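Local coordinates for YECBM32 (Yersinia enterocolitica, PDB 2JDA), which binds polygalacturonic acid, a main component of pectin, as a periplasmic carbohydrate-binding module with a bound calcium ion, at residues A8-S16 with S44-Q54. Sequence-based numbering, arbitrary orientation.
Sequences AQIVAVTAS and SWVQLELDKEQ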
loop_
_atom_site.group_PDB
_atom_site.type_symbol
_atom_site.label_atom_id
_atom_site.label_comp_id
_atom_site.label_asym_id
_atom_site.label_seq_id
_atom_site.Cartn_x
_atom_site.Cartn_y
_atom_site.Cartn_z
ATOM N N ALA A 8 4.839 6.472 10.741
ATOM C CA ALA A 8 4.128 5.642 11.689
ATOM C C ALA A 8 4.686 4.201 11.664
ATOM O O ALA A 8 4.954 3.581 10.599
ATOM C CB ALA A 8 2.667 5.642 11.349
ATOM N N GLN A 9 4.849 3.634 12.829
ATOM C CA GLN A 9 5.470 2.315 12.938
ATOM C C GLN A 9 4.463 1.269 12.513
ATOM O O GLN A 9 3.430 1.158 13.125
ATOM C CB GLN A 9 5.872 2.044 14.401
ATOM C CG GLN A 9 6.444 0.601 14.603
ATOM C CD GLN A 9 6.872 0.251 16.036
ATOM O OE1 GLN A 9 6.610 1.007 16.978
ATOM N NE2 GLN A 9 7.511 -0.936 16.192
ATOM N N ILE A 10 4.810 0.508 11.487
ATOM C CA ILE A 10 4.035 -0.682 11.119
ATOM C C ILE A 10 4.545 -1.856 11.925
ATOM O O ILE A 10 5.715 -2.274 11.742
ATOM C CB ILE A 10 4.128 -0.938 9.599
ATOM C CG1 ILE A 10 3.535 0.250 8.808
ATOM C CG2 ILE A 10 3.424 -2.255 9.224
ATOM C CD1 ILE A 10 3.922 0.298 7.356
ATOM N N VAL A 11 3.729 -2.351 12.832
ATOM C CA VAL A 11 4.116 -3.480 13.707
ATOM C C VAL A 11 3.688 -4.852 13.230
ATOM O O VAL A 11 4.249 -5.856 13.643
ATOM C CB VAL A 11 3.592 -3.325 15.149
ATOM C CG1 VAL A 11 4.175 -2.098 15.763
ATOM C CG2 VAL A 11 2.071 -3.321 15.258
ATOM N N ALA A 12 2.772 -4.920 12.284
ATOM C CA ALA A 12 2.276 -6.210 11.817
ATOM C C ALA A 12 1.682 -6.009 10.441
ATOM O O ALA A 12 1.046 -4.999 10.191
ATOM C CB ALA A 12 1.271 -6.759 12.749
ATOM N N VAL A 13 1.945 -6.959 9.574
ATOM C CA VAL A 13 1.398 -6.973 8.227
ATOM C C VAL A 13 0.728 -8.317 8.028
ATOM O O VAL A 13 1.298 -9.363 8.414
ATOM C CB VAL A 13 2.468 -6.765 7.134
ATOM C CG1 VAL A 13 1.837 -6.791 5.733
ATOM C CG2 VAL A 13 3.227 -5.510 7.365
ATOM N N THR A 14 -0.454 -8.313 7.422
ATOM C CA THR A 14 -1.149 -9.537 7.035
ATOM C C THR A 14 -1.584 -9.364 5.593
ATOM O O THR A 14 -1.682 -8.245 5.083
ATOM C CB THR A 14 -2.331 -9.867 7.950
ATOM O OG1 THR A 14 -3.213 -8.734 8.017
ATOM C CG2 THR A 14 -1.887 -10.160 9.343
ATOM N N ALA A 15 -1.916 -10.451 4.939
ATOM C CA ALA A 15 -2.389 -10.381 3.564
ATOM C C ALA A 15 -3.298 -11.558 3.196
ATOM O O ALA A 15 -3.285 -12.610 3.842
ATOM C CB ALA A 15 -1.216 -10.294 2.604
ATOM N N SER A 16 -4.051 -11.379 2.108
ATOM C CA SER A 16 -4.878 -12.420 1.572
ATOM C C SER A 16 -4.067 -13.630 1.126
ATOM O O SER A 16 -4.584 -14.745 1.169
ATOM C CB SER A 16 -5.630 -11.897 0.354
ATOM O OG SER A 16 -4.789 -11.369 -0.607
ATOM N N SER A 44 -6.772 -9.162 -4.113
ATOM C CA SER A 44 -5.983 -9.454 -2.944
ATOM C C SER A 44 -6.128 -8.301 -1.931
ATOM O O SER A 44 -6.777 -7.267 -2.222
ATOM C CB SER A 44 -4.549 -9.631 -3.356
ATOM O OG SER A 44 -4.392 -10.690 -4.271
ATOM N N TRP A 45 -5.502 -8.443 -0.792
ATOM C CA TRP A 45 -5.430 -7.338 0.166
ATOM C C TRP A 45 -4.186 -7.503 0.991
ATOM O O TRP A 45 -3.692 -8.600 1.194
ATOM C CB TRP A 45 -6.692 -7.208 1.065
ATOM C CG TRP A 45 -7.060 -8.423 1.818
ATOM C CD1 TRP A 45 -7.889 -9.418 1.404
ATOM C CD2 TRP A 45 -6.471 -8.882 3.041
ATOM N NE1 TRP A 45 -7.900 -10.438 2.334
ATOM C CE2 TRP A 45 -7.032 -10.128 3.344
ATOM C CE3 TRP A 45 -5.544 -8.336 3.941
ATOM C CZ2 TRP A 45 -6.694 -10.848 4.479
ATOM C CZ3 TRP A 45 -5.240 -9.043 5.090
ATOM C CH2 TRP A 45 -5.802 -10.295 5.344
ATOM N N VAL A 46 -3.669 -6.372 1.471
ATOM C CA VAL A 46 -2.562 -6.313 2.422
ATOM C C VAL A 46 -2.934 -5.293 3.474
ATOM O O VAL A 46 -3.456 -4.207 3.147
ATOM C CB VAL A 46 -1.237 -6.018 1.694
ATOM C CG1 VAL A 46 -1.226 -4.677 0.950
ATOM C CG2 VAL A 46 -0.069 -6.096 2.695
ATOM N N GLN A 47 -2.731 -5.671 4.733
ATOM C CA GLN A 47 -3.206 -4.894 5.881
ATOM C C GLN A 47 -2.054 -4.570 6.794
ATOM O O GLN A 47 -1.283 -5.426 7.164
ATOM C CB GLN A 47 -4.285 -5.653 6.621
ATOM C CG GLN A 47 -4.824 -4.976 7.872
ATOM C CD GLN A 47 -5.905 -5.793 8.524
ATOM O OE1 GLN A 47 -6.936 -6.014 7.902
ATOM N NE2 GLN A 47 -5.664 -6.285 9.757
ATOM N N LEU A 48 -1.922 -3.296 7.101
ATOM C CA LEU A 48 -0.855 -2.708 7.905
ATOM C C LEU A 48 -1.422 -2.349 9.254
ATOM O O LEU A 48 -2.410 -1.574 9.331
ATOM C CB LEU A 48 -0.296 -1.470 7.229
ATOM C CG LEU A 48 0.052 -1.613 5.777
ATOM C CD1 LEU A 48 0.418 -0.264 5.193
ATOM C CD2 LEU A 48 1.130 -2.636 5.552
ATOM N N GLU A 49 -0.863 -2.911 10.314
ATOM C CA GLU A 49 -1.243 -2.547 11.682
ATOM C C GLU A 49 -0.174 -1.661 12.245
ATOM O O GLU A 49 1.011 -2.001 12.191
ATOM C CB GLU A 49 -1.391 -3.802 12.563
ATOM C CG GLU A 49 -1.768 -3.489 14.013
ATOM C CD GLU A 49 -1.874 -4.728 14.882
ATOM O OE1 GLU A 49 -2.145 -5.838 14.332
ATOM O OE2 GLU A 49 -1.765 -4.547 16.136
ATOM N N LEU A 50 -0.597 -0.496 12.734
ATOM C CA LEU A 50 0.294 0.470 13.385
ATOM C C LEU A 50 0.418 0.136 14.869
ATOM O O LEU A 50 -0.409 -0.571 15.426
ATOM C CB LEU A 50 -0.205 1.896 13.188
ATOM C CG LEU A 50 -0.518 2.274 11.732
ATOM C CD1 LEU A 50 -0.984 3.707 11.655
ATOM C CD2 LEU A 50 0.694 2.057 10.851
ATOM N N ASP A 51 1.392 0.764 15.514
ATOM C CA ASP A 51 1.598 0.501 16.952
ATOM C C ASP A 51 0.424 0.973 17.811
ATOM O O ASP A 51 0.078 0.382 18.841
ATOM C CB ASP A 51 2.933 1.138 17.386
ATOM C CG ASP A 51 2.926 2.663 17.272
ATOM O OD1 ASP A 51 2.671 3.226 16.163
ATOM O OD2 ASP A 51 3.196 3.383 18.286
ATOM N N LYS A 52 -0.240 2.054 17.379
ATOM C CA LYS A 52 -1.424 2.551 18.040
ATOM C C LYS A 52 -2.305 3.331 17.063
ATOM O O LYS A 52 -1.832 3.738 15.989
ATOM C CB LYS A 52 -1.053 3.534 19.170
ATOM C CG LYS A 52 -0.178 4.652 18.714
ATOM C CD LYS A 52 0.183 5.669 19.828
ATOM C CE LYS A 52 1.281 6.532 19.237
ATOM N NZ LYS A 52 0.748 7.704 18.457
ATOM N N GLU A 53 -3.534 3.562 17.474
ATOM C CA GLU A 53 -4.397 4.496 16.764
ATOM C C GLU A 53 -3.742 5.872 16.744
ATOM O O GLU A 53 -3.293 6.410 17.772
ATOM C CB GLU A 53 -5.807 4.677 17.358
ATOM C CG GLU A 53 -6.711 3.510 17.504
ATOM C CD GLU A 53 -8.056 3.892 18.072
ATOM O OE1 GLU A 53 -8.828 2.963 18.267
ATOM O OE2 GLU A 53 -8.367 5.090 18.402
ATOM N N GLN A 54 -3.662 6.460 15.557
ATOM C CA GLN A 54 -3.005 7.728 15.396
ATOM C C GLN A 54 -3.428 8.429 14.107
ATOM O O GLN A 54 -4.087 7.833 13.254
ATOM C CB GLN A 54 -1.511 7.546 15.408
ATOM C CG GLN A 54 -0.988 6.688 14.248
ATOM C CD GLN A 54 0.438 6.250 14.498
ATOM O OE1 GLN A 54 1.370 7.022 14.256
ATOM N NE2 GLN A 54 0.599 5.038 15.005
HETATM O O HOH W 1 3.946 5.176 15.170
HETATM O O HOH W 2 -2.403 -6.594 9.636
HETATM O O HOH W 3 -4.334 -12.966 -2.647
#
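The first torsions of Trp45 and Ser16 help bring them together: Trp45 CG and Ser16 OG each sit between their own backbone N and carbonyl carbon (chi1 55° in both), which folds the indole back over the neighbouring strand and turns OG toward Trp45 N. Ser16 CB lies over the indole face, a CH-pi contact 3.6 Å from the centroid of the Trp45 five-membered ring, while the peptide between Ala15 and Ser16 covers more of that face. Thr14 OG1 reaches the ring at its edge instead, close to CZ3. Two bonds tie the end of the pair together, Ser16 N giving to Trp45 O and Trp45 N giving to Ser16 OG at 3.0 Å; a water links this hydroxyl to Ser44 OG, which also bonds Gly42 O. The pairing illustrates how an edge strand is joined to a beta-sandwich of the F5/8 type C (CBM32) kind: 10-15 runs antiparallel to 44-50, which bonds on its other side to 112-120. Regular ladder bonds at Thr14 with Gln47 give way to a classic beta bulge, where Val11 and Ala12 both face Glu49. Val11 N gives to Glu49 O at 2.8 Å, whereas the bond from Ala12 N to the same oxygen is weak at 3.4 Å. On the inward face Val13 splits its methyls, CG1 against Val46 CG2 at 3.7 Å and CG2 beside Leu48 CD2; Ile131 and Ile133 of the facing sheet cover Leu48. Past the bulge, Ile10 CG1 packs on Leu50 CD2 at 3.9 Å. At the corner after Leu50, Gln54 NE2 holds both Asp51 OD1 and Lys52 O, the former from above the carboxylate plane, and a water bridges Gln9 N and Asp51 OD1.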